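Local coordinates for ecdysteroid-phosphate phosphatase (Bombyx mori, PDB 3C7T), which hydrolyses inactive ecdysteroid phosphates, above all ecdysone 22-phosphate, to the free hormones, and also has protein tyrosine phosphatase activity, at the interface of chains A and B. Coordinates in Å, arbitrary orientation; residue numbers count along the deposited sequence, not the author numbering. Chains: chain A/B, Ecdysteroid-phosphate phosphatase.

The C-terminal PGM-like, histidine phosphatase domain forms a two-fold homodimer in which the C-terminal segments swap across. Contacts 1 and 3 are twins with the chains exchanged, about 41 Å apart between the centres of their C-alpha atoms; in each, Phe256, Ile260 and Leu261 of one chain lie against the helix ending at residue 204 and the loop at Val225 of the other. Contacts 2 and 4, about 25 Å apart, lie along the crossing segments and use the Asp37-Leu38 loop, chain A's in contact 2 and chain B's in contact 4. Contact 1 is centred about 8 Å from active-site B:Arg11, so lies near the catalytic site.

Contact 1: the interface of chains A and B. Residues chain A 256, 260-261; chain B 196-197, 221, 225, 229-230.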
loop_
_atom_site.group_PDB
_atom_site.type_symbol
_atom_site.label_atom_id
_atom_site.label_comp_id
_atom_site.label_asym_id
_atom_site.label_seq_id
_atom_site.Cartn_x
_atom_site.Cartn_y
_atom_site.Cartn_z
ATOM N N PHE A 256 -3.528 -6.466 13.730
ATOM C CA PHE A 256 -2.880 -7.030 14.910
ATOM C C PHE A 256 -3.587 -6.579 16.195
ATOM O O PHE A 256 -3.999 -5.412 16.293
ATOM C CB PHE A 256 -1.410 -6.599 14.970
ATOM C CG PHE A 256 -0.673 -7.131 16.155
ATOM C CD1 PHE A 256 -0.620 -8.496 16.390
ATOM C CD2 PHE A 256 -0.001 -6.275 17.007
ATOM C CE1 PHE A 256 0.058 -8.996 17.455
ATOM C CE2 PHE A 256 0.704 -6.771 18.081
ATOM C CZ PHE A 256 0.725 -8.130 18.323
ATOM N N ILE A 260 -2.674 -9.969 22.603
ATOM C CA ILE A 260 -2.206 -11.365 22.548
ATOM C C ILE A 260 -0.776 -11.507 23.106
ATOM O O ILE A 260 -0.310 -12.618 23.403
ATOM C CB ILE A 260 -2.292 -11.964 21.125
ATOM C CG1 ILE A 260 -1.277 -11.307 20.188
ATOM C CG2 ILE A 260 -3.728 -11.850 20.580
ATOM C CD1 ILE A 260 -0.092 -12.176 19.859
ATOM N N LEU A 261 -0.078 -10.374 23.228
ATOM C CA LEU A 261 1.273 -10.383 23.786
ATOM C C LEU A 261 1.281 -10.607 25.290
ATOM O O LEU A 261 2.296 -11.007 25.854
ATOM C CB LEU A 261 2.029 -9.100 23.426
ATOM C CG LEU A 261 2.331 -8.915 21.934
ATOM C CD1 LEU A 261 2.937 -7.542 21.718
ATOM C CD2 LEU A 261 3.264 -10.002 21.425
ATOM N N LEU B 196 8.368 -10.009 18.347
ATOM C CA LEU B 196 7.466 -9.366 19.280
ATOM C C LEU B 196 7.461 -10.144 20.595
ATOM O O LEU B 196 7.642 -9.561 21.675
ATOM C CB LEU B 196 6.066 -9.253 18.689
ATOM C CG LEU B 196 5.816 -7.996 17.838
ATOM C CD1 LEU B 196 6.618 -8.019 16.520
ATOM C CD2 LEU B 196 4.319 -7.909 17.550
ATOM N N ASP B 197 7.283 -11.448 20.489
ATOM C CA ASP B 197 7.306 -12.355 21.646
ATOM C C ASP B 197 8.695 -12.402 22.302
ATOM O O ASP B 197 8.814 -12.487 23.529
ATOM C CB ASP B 197 6.853 -13.778 21.224
ATOM C CG ASP B 197 5.351 -14.033 21.438
ATOM O OD1 ASP B 197 4.578 -13.110 21.786
ATOM O OD2 ASP B 197 4.939 -15.204 21.266
ATOM N N ASN B 221 1.581 -19.438 19.287
ATOM C CA ASN B 221 0.392 -19.157 18.487
ATOM C C ASN B 221 0.450 -19.763 17.069
ATOM O O ASN B 221 1.525 -19.953 16.489
ATOM C CB ASN B 221 0.161 -17.650 18.392
ATOM C CG ASN B 221 -0.032 -16.995 19.764
ATOM O OD1 ASN B 221 0.789 -16.184 20.183
ATOM N ND2 ASN B 221 -1.095 -17.373 20.472
ATOM N N VAL B 225 1.924 -12.979 13.529
ATOM C CA VAL B 225 1.381 -11.621 13.596
ATOM C C VAL B 225 1.469 -11.004 12.185
ATOM O O VAL B 225 2.327 -11.399 11.401
ATOM C CB VAL B 225 2.105 -10.757 14.641
ATOM C CG1 VAL B 225 2.032 -11.417 16.002
ATOM C CG2 VAL B 225 3.557 -10.477 14.202
ATOM N N ALA B 229 3.118 -5.671 12.172
ATOM C CA ALA B 229 2.567 -5.751 13.545
ATOM C C ALA B 229 3.520 -5.050 14.504
ATOM O O ALA B 229 4.736 -5.255 14.437
ATOM C CB ALA B 229 2.364 -7.196 13.962
ATOM N N LEU B 230 2.956 -4.203 15.360
ATOM C CA LEU B 230 3.729 -3.430 16.321
ATOM C C LEU B 230 3.383 -3.800 17.754
ATOM O O LEU B 230 2.214 -3.698 18.171
ATOM C CB LEU B 230 3.493 -1.924 16.108
ATOM C CG LEU B 230 4.303 -1.010 17.029
ATOM C CD1 LEU B 230 5.770 -1.038 16.687
ATOM C CD2 LEU B 230 3.760 0.414 16.963
HETATM O O HOH W 1 4.435 -12.194 24.232
#
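The C-terminal end of chain A reaches chain B with A:Phe256 in extended backbone geometry (phi -79°, psi 142°), then enters the 3-10 helix 258-261, whose last residue A:Leu261 faces B:Asp197 on helix 195-204. The A:Phe256 ring packs into a mainly apolar site made by B:Leu196, B:Val225 and B:Ala229 of the histidine phosphatase domain. Its CG lies anti to the backbone N (chi1 180°), which directs the ring towards B:Val225 and B:Ala229. The methyl CB of B:Ala229 sits over one face, towards the rim, 3.7 Å from CG of A:Phe256. B:Val225 runs alongside, pointing the same way, and its CG1 meets CE1 of the ring at 3.4 Å. B:Leu196 comes from the opposite direction, placing its CD2 methyl 3.7 Å from CZ of A:Phe256. The backbone carbonyl O of B:Leu230 approaches CE2 of A:Phe256 at 3.4 Å. Contacts on one face and along the rim are likely to limit its tilting. A:Leu261 lies obliquely to both helix residues, its CD2 branch 4.0 Å from CB of B:Leu196. A water joins the chains beside this packing: it lies 2.9 Å from the backbone O of A:Leu261 and 2.6 Å from carboxylate oxygen OD1 of B:Asp197.

Contact 2: the interface of chains A and B. Residues chain A 37-39; chain B 247-250.
A:Asp37, A:Leu38 and A:Asn39 form a loop that binds main-chain groups of the extended segment B:Pro247 to B:Asn250 with one backbone amide and two side chains. Among the hydrogen bonds, the amide N of A:Leu38 gives a fairly straight one to the carbonyl O of B:Pro247 (2.8 Å, 160° at H). The carboxylate of A:Asp37 takes the next: its OD2 receives the amide N of B:Ile249 at 3.1 Å on the syn lone pair. The same OD2 also accepts the amide N of A:Asn39 at 3.0 Å, from above the carboxylate plane, so the loop's own backbone helps fix the acid. With CG anti to the backbone N (chi1 -168°), A:Asp37 turns its carboxylate towards the partner segment. The side-chain amide of A:Asn39 adds a further bond, ND2 reaching the carbonyl O of B:Ile249 at 2.8 Å on a lone pair, though the oxygen is tilted from the A:Asn39 amide plane. Replacing A:Asp37 by an alanine is likely to leave the amides of B:Ile249 and A:Asn39 without this acceptor and let the loop shift. One approach is unfavourable: OD1 of A:Asp37 and O of B:Pro247, both acceptors, lie 3.2 Å apart. Packing is lighter: CB of A:Leu38 lies 3.9 Å from CB of B:Ser248. By meeting the partner's main chain, the loop is likely to hold its crossing segment in place and so support the homodimer.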
loop_
_atom_site.group_PDB
_atom_site.type_symbol
_atom_site.label_atom_id
_atom_site.label_comp_id
_atom_site.label_asym_id
_atom_site.label_seq_id
_atom_site.Cartn_x
_atom_site.Cartn_y
_atom_site.Cartn_z
ATOM N N ASP A 37 -7.368 3.045 12.555
ATOM C CA ASP A 37 -6.557 2.070 11.824
ATOM C C ASP A 37 -5.609 2.836 10.932
ATOM O O ASP A 37 -5.985 3.882 10.403
ATOM C CB ASP A 37 -7.463 1.177 10.958
ATOM C CG ASP A 37 -6.712 -0.050 10.392
ATOM O OD1 ASP A 37 -6.574 -1.050 11.120
ATOM O OD2 ASP A 37 -6.289 -0.008 9.216
ATOM N N LEU A 38 -4.396 2.315 10.728
ATOM C CA LEU A 38 -3.414 3.048 9.906
ATOM C C LEU A 38 -3.799 3.142 8.448
ATOM O O LEU A 38 -3.342 4.043 7.763
ATOM C CB LEU A 38 -2.007 2.462 10.015
ATOM C CG LEU A 38 -1.392 2.478 11.396
ATOM C CD1 LEU A 38 -0.053 1.741 11.276
ATOM C CD2 LEU A 38 -1.196 3.931 11.869
ATOM N N ASN A 39 -4.627 2.211 7.971
ATOM C CA ASN A 39 -5.056 2.238 6.591
ATOM C C ASN A 39 -6.353 3.060 6.400
ATOM O O ASN A 39 -6.881 3.166 5.292
ATOM C CB ASN A 39 -5.186 0.783 6.075
ATOM C CG ASN A 39 -5.291 0.690 4.576
ATOM O OD1 ASN A 39 -4.688 1.479 3.841
ATOM N ND2 ASN A 39 -6.052 -0.307 4.102
ATOM N N PRO B 247 -3.374 -0.152 14.938
ATOM C CA PRO B 247 -2.976 -1.256 14.049
ATOM C C PRO B 247 -3.427 -0.955 12.630
ATOM O O PRO B 247 -3.917 0.130 12.380
ATOM C CB PRO B 247 -3.750 -2.450 14.616
ATOM C CG PRO B 247 -4.954 -1.829 15.252
ATOM C CD PRO B 247 -4.500 -0.525 15.815
ATOM N N SER B 248 -3.275 -1.921 11.723
ATOM C CA SER B 248 -3.547 -1.688 10.309
ATOM C C SER B 248 -4.157 -2.927 9.695
ATOM O O SER B 248 -3.881 -4.041 10.173
ATOM C CB SER B 248 -2.224 -1.384 9.594
ATOM O OG SER B 248 -2.439 -1.026 8.238
ATOM N N ILE B 249 -4.943 -2.737 8.625
ATOM C CA ILE B 249 -5.478 -3.834 7.812
ATOM C C ILE B 249 -5.580 -3.357 6.358
ATOM O O ILE B 249 -6.010 -2.232 6.098
ATOM C CB ILE B 249 -6.889 -4.341 8.299
ATOM C CG1 ILE B 249 -7.489 -5.347 7.297
ATOM C CG2 ILE B 249 -7.873 -3.172 8.438
ATOM C CD1 ILE B 249 -8.630 -6.179 7.856
ATOM N N ASN B 250 -5.186 -4.207 5.415
ATOM C CA ASN B 250 -5.459 -3.949 4.001
ATOM C C ASN B 250 -5.911 -5.218 3.324
ATOM O O ASN B 250 -5.648 -6.347 3.797
ATOM C CB ASN B 250 -4.251 -3.304 3.287
ATOM C CG ASN B 250 -3.024 -4.212 3.219
ATOM O OD1 ASN B 250 -2.085 -4.091 4.021
ATOM N ND2 ASN B 250 -3.009 -5.087 2.249
#

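Contact 3: the interface of chains A and B. Residues chain A 196-197, 200, 220-221, 225; chain B 256, 260-261.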
loop_
_atom_site.group_PDB
_atom_site.type_symbol
_atom_site.label_atom_id
_atom_site.label_comp_id
_atom_site.label_asym_id
_atom_site.label_seq_id
_atom_site.Cartn_x
_atom_site.Cartn_y
_atom_site.Cartn_z
ATOM N N LEU A 196 -13.636 0.416 -17.840
ATOM C CA LEU A 196 -12.675 -0.097 -18.809
ATOM C C LEU A 196 -13.385 -0.650 -20.046
ATOM O O LEU A 196 -13.052 -0.257 -21.172
ATOM C CB LEU A 196 -11.741 -1.143 -18.181
ATOM C CG LEU A 196 -10.572 -0.582 -17.346
ATOM C CD1 LEU A 196 -11.023 0.170 -16.081
ATOM C CD2 LEU A 196 -9.622 -1.728 -16.960
ATOM N N ASP A 197 -14.372 -1.526 -19.843
ATOM C CA ASP A 197 -15.217 -2.012 -20.955
ATOM C C ASP A 197 -16.051 -0.903 -21.627
ATOM O O ASP A 197 -16.267 -0.935 -22.847
ATOM C CB ASP A 197 -16.134 -3.149 -20.504
ATOM C CG ASP A 197 -15.456 -4.513 -20.569
ATOM O OD1 ASP A 197 -14.276 -4.591 -20.978
ATOM O OD2 ASP A 197 -16.123 -5.521 -20.226
ATOM N N VAL A 200 -13.606 0.968 -24.095
ATOM C CA VAL A 200 -13.367 0.152 -25.284
ATOM C C VAL A 200 -14.588 0.224 -26.207
ATOM O O VAL A 200 -14.457 0.508 -27.397
ATOM C CB VAL A 200 -13.066 -1.324 -24.932
ATOM C CG1 VAL A 200 -13.001 -2.192 -26.210
ATOM C CG2 VAL A 200 -11.776 -1.439 -24.115
ATOM N N ARG A 220 -20.372 -9.436 -18.729
ATOM C CA ARG A 220 -19.492 -10.070 -19.708
ATOM C C ARG A 220 -18.483 -10.972 -18.985
ATOM O O ARG A 220 -18.232 -12.088 -19.414
ATOM C CB ARG A 220 -18.778 -9.011 -20.567
ATOM C CG ARG A 220 -17.845 -9.586 -21.628
ATOM C CD ARG A 220 -17.283 -8.480 -22.513
ATOM N NE ARG A 220 -16.156 -7.776 -21.891
ATOM C CZ ARG A 220 -14.891 -8.196 -21.932
ATOM N NH1 ARG A 220 -14.578 -9.333 -22.549
ATOM N NH2 ARG A 220 -13.931 -7.478 -21.353
ATOM N N ASN A 221 -17.936 -10.496 -17.869
ATOM C CA ASN A 221 -16.973 -11.290 -17.083
ATOM C C ASN A 221 -17.473 -11.574 -15.677
ATOM O O ASN A 221 -18.267 -10.798 -15.135
ATOM C CB ASN A 221 -15.632 -10.583 -17.005
ATOM C CG ASN A 221 -15.070 -10.275 -18.381
ATOM O OD1 ASN A 221 -14.930 -9.111 -18.753
ATOM N ND2 ASN A 221 -14.791 -11.316 -19.156
ATOM N N VAL A 225 -12.537 -6.287 -12.615
ATOM C CA VAL A 225 -11.113 -5.979 -12.767
ATOM C C VAL A 225 -10.566 -5.507 -11.400
ATOM O O VAL A 225 -11.321 -4.952 -10.590
ATOM C CB VAL A 225 -10.864 -4.937 -13.877
ATOM C CG1 VAL A 225 -11.405 -5.463 -15.232
ATOM C CG2 VAL A 225 -11.476 -3.593 -13.533
ATOM N N PHE B 256 -4.146 -7.352 -13.121
ATOM C CA PHE B 256 -5.004 -7.212 -14.277
ATOM C C PHE B 256 -4.283 -7.662 -15.566
ATOM O O PHE B 256 -3.073 -7.408 -15.750
ATOM C CB PHE B 256 -5.517 -5.757 -14.389
ATOM C CG PHE B 256 -6.398 -5.510 -15.579
ATOM C CD1 PHE B 256 -7.573 -6.229 -15.749
ATOM C CD2 PHE B 256 -6.068 -4.532 -16.524
ATOM C CE1 PHE B 256 -8.396 -6.001 -16.837
ATOM C CE2 PHE B 256 -6.885 -4.305 -17.632
ATOM C CZ PHE B 256 -8.054 -5.040 -17.788
ATOM N N ILE B 260 -7.930 -9.126 -21.661
ATOM C CA ILE B 260 -9.350 -9.463 -21.532
ATOM C C ILE B 260 -10.265 -8.398 -22.145
ATOM O O ILE B 260 -11.437 -8.654 -22.385
ATOM C CB ILE B 260 -9.782 -9.777 -20.095
ATOM C CG1 ILE B 260 -9.652 -8.541 -19.206
ATOM C CG2 ILE B 260 -9.007 -10.989 -19.556
ATOM C CD1 ILE B 260 -10.674 -8.530 -18.083
ATOM N N LEU B 261 -9.717 -7.212 -22.401
ATOM C CA LEU B 261 -10.450 -6.164 -23.104
ATOM C C LEU B 261 -10.527 -6.495 -24.597
ATOM O O LEU B 261 -11.066 -5.722 -25.387
ATOM C CB LEU B 261 -9.775 -4.812 -22.881
ATOM C CG LEU B 261 -9.640 -4.329 -21.426
ATOM C CD1 LEU B 261 -8.824 -3.051 -21.367
ATOM C CD2 LEU B 261 -10.998 -4.118 -20.751
#
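A:Arg220 leaves its backbone with CG opposite the main-chain N (chi1 -179°) and then bends at chi3 (80°), which swings the guanidinium towards the carbonyl O of B:Ile260. In this histidine phosphatase domain the group bridges helix 193-204 and the partner's C-terminal 3-10 helix 258-261. Both end nitrogens converge on that oxygen, NH2 at 2.9 Å and NH1 at 3.2 Å from O of B:Ile260. NH1 lies almost in line with the carbonyl bond, while NH2 comes from above the carbonyl plane. Within chain A the guanidinium also grips A:Asp197 side-on: NE makes a salt bridge of 2.8 Å to OD2, and NH2 a hydrogen bond of 2.9 Å to OD1 of A:Asp197. The acid is likely to fix the guanidinium plane for the partner carbonyl. OD1 of A:Asn221 rests over one face of the guanidinium. A leucine in place of A:Arg220 would probably leave the carbonyl of B:Ile260 without these donors and the A:Asp197 carboxylate without its charged mate. Next to this polar group, A:Val200 packs its CG2 4.1 Å from CB of B:Leu261. The CD2 branch of B:Leu261 extends further, to 3.3 Å from OD1 of A:Asp197.

Contact 4: the interface of chains A and B. Residues chain A 73-74, 77, 246; chain B 35-38.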
loop_
_atom_site.group_PDB
_atom_site.type_symbol
_atom_site.label_atom_id
_atom_site.label_comp_id
_atom_site.label_asym_id
_atom_site.label_seq_id
_atom_site.Cartn_x
_atom_site.Cartn_y
_atom_site.Cartn_z
ATOM N N GLU A 73 2.792 7.363 -11.103
ATOM C CA GLU A 73 4.267 7.244 -11.096
ATOM C C GLU A 73 4.728 6.405 -12.294
ATOM O O GLU A 73 5.706 6.754 -12.965
ATOM C CB GLU A 73 4.758 6.643 -9.766
ATOM C CG GLU A 73 6.295 6.634 -9.529
ATOM C CD GLU A 73 6.747 5.716 -8.359
ATOM O OE1 GLU A 73 6.368 4.535 -8.305
ATOM O OE2 GLU A 73 7.528 6.170 -7.495
ATOM N N GLY A 74 4.014 5.311 -12.569
ATOM C CA GLY A 74 4.376 4.396 -13.642
ATOM C C GLY A 74 4.227 5.077 -14.991
ATOM O O GLY A 74 5.057 4.864 -15.894
ATOM N N MET A 77 7.154 7.462 -15.283
ATOM C CA MET A 77 8.365 6.718 -15.654
ATOM C C MET A 77 8.418 6.324 -17.105
ATOM O O MET A 77 9.508 6.217 -17.684
ATOM C CB MET A 77 8.476 5.480 -14.814
ATOM C CG MET A 77 8.834 5.844 -13.438
ATOM S SD MET A 77 8.550 4.493 -12.340
ATOM C CE MET A 77 9.355 5.239 -10.922
ATOM N N PRO A 246 3.373 -1.257 -16.083
ATOM C CA PRO A 246 2.927 -2.625 -15.721
ATOM C C PRO A 246 1.624 -2.671 -14.908
ATOM O O PRO A 246 1.192 -1.650 -14.387
ATOM C CB PRO A 246 4.089 -3.183 -14.875
ATOM C CG PRO A 246 5.063 -2.080 -14.683
ATOM C CD PRO A 246 4.609 -0.849 -15.382
ATOM N N ARG B 35 11.468 -4.072 -13.888
ATOM C CA ARG B 35 10.276 -4.076 -13.055
ATOM C C ARG B 35 9.074 -4.495 -13.904
ATOM O O ARG B 35 8.717 -3.803 -14.873
ATOM C CB ARG B 35 10.050 -2.679 -12.495
ATOM C CG ARG B 35 8.993 -2.676 -11.427
ATOM C CD ARG B 35 8.585 -1.280 -11.042
ATOM N NE ARG B 35 8.101 -0.527 -12.198
ATOM C CZ ARG B 35 7.334 0.555 -12.121
ATOM N NH1 ARG B 35 6.964 1.031 -10.950
ATOM N NH2 ARG B 35 6.958 1.176 -13.229
ATOM N N LYS B 36 8.442 -5.612 -13.543
ATOM C CA LYS B 36 7.332 -6.142 -14.318
ATOM C C LYS B 36 5.970 -5.985 -13.626
ATOM O O LYS B 36 4.953 -6.480 -14.125
ATOM C CB LYS B 36 7.575 -7.619 -14.594
ATOM C CG LYS B 36 8.844 -7.893 -15.351
ATOM C CD LYS B 36 8.598 -7.670 -16.817
ATOM C CE LYS B 36 9.452 -8.628 -17.587
ATOM N NZ LYS B 36 10.874 -8.333 -17.348
ATOM N N ASP B 37 5.957 -5.320 -12.478
ATOM C CA ASP B 37 4.712 -5.097 -11.720
ATOM C C ASP B 37 4.913 -3.863 -10.848
ATOM O O ASP B 37 6.030 -3.612 -10.386
ATOM C CB ASP B 37 4.426 -6.335 -10.852
ATOM C CG ASP B 37 3.043 -6.319 -10.243
ATOM O OD1 ASP B 37 2.108 -6.831 -10.869
ATOM O OD2 ASP B 37 2.888 -5.838 -9.116
ATOM N N LEU B 38 3.842 -3.101 -10.607
ATOM C CA LEU B 38 3.979 -1.835 -9.911
ATOM C C LEU B 38 4.304 -2.058 -8.452
ATOM O O LEU B 38 4.813 -1.157 -7.794
ATOM C CB LEU B 38 2.692 -1.001 -10.026
ATOM C CG LEU B 38 2.309 -0.499 -11.426
ATOM C CD1 LEU B 38 1.120 0.393 -11.290
ATOM C CD2 LEU B 38 3.468 0.309 -12.043
HETATM O O HOH W 2 5.042 3.057 -10.059
#
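A water links A:Glu73 and B:Arg35, 2.6 Å from carboxylate oxygen OE1 of A:Glu73. On its other side NH1 of B:Arg35 reaches it at 2.9 Å (155° at H), the water lying at the edge of the guanidinium and in its plane. Here, in the homodimer interface of the histidine phosphatase domain, helix 62-77 and A:Pro246 of one chain meet the loop 35-38 of the other. The two charged groups meet through solvent, OE1 of A:Glu73 standing 4.4 Å from NH1 of B:Arg35, and their opposite charges may still attract. B:Arg35 is carried towards helix 62-77 by a chain that bends at chi3 (57°). Its NH2 lies 3.8 Å from the sulfur SD of A:Met77, whose side chain runs across it at about a right angle. The same NH2 comes within 3.8 Å of CD of A:Pro246, so the guanidinium is lodged between the helix and the proline. The A:Pro246 ring presses onto the loop of chain B: its CB faces the carbonyl O of B:Lys36 at 3.5 Å. B:Leu38 crosses the ring at roughly a right angle, its CD2 methyl 3.7 Å from CD of A:Pro246. CG of B:Leu38 in turn meets the backbone O of A:Pro246 at 3.4 Å.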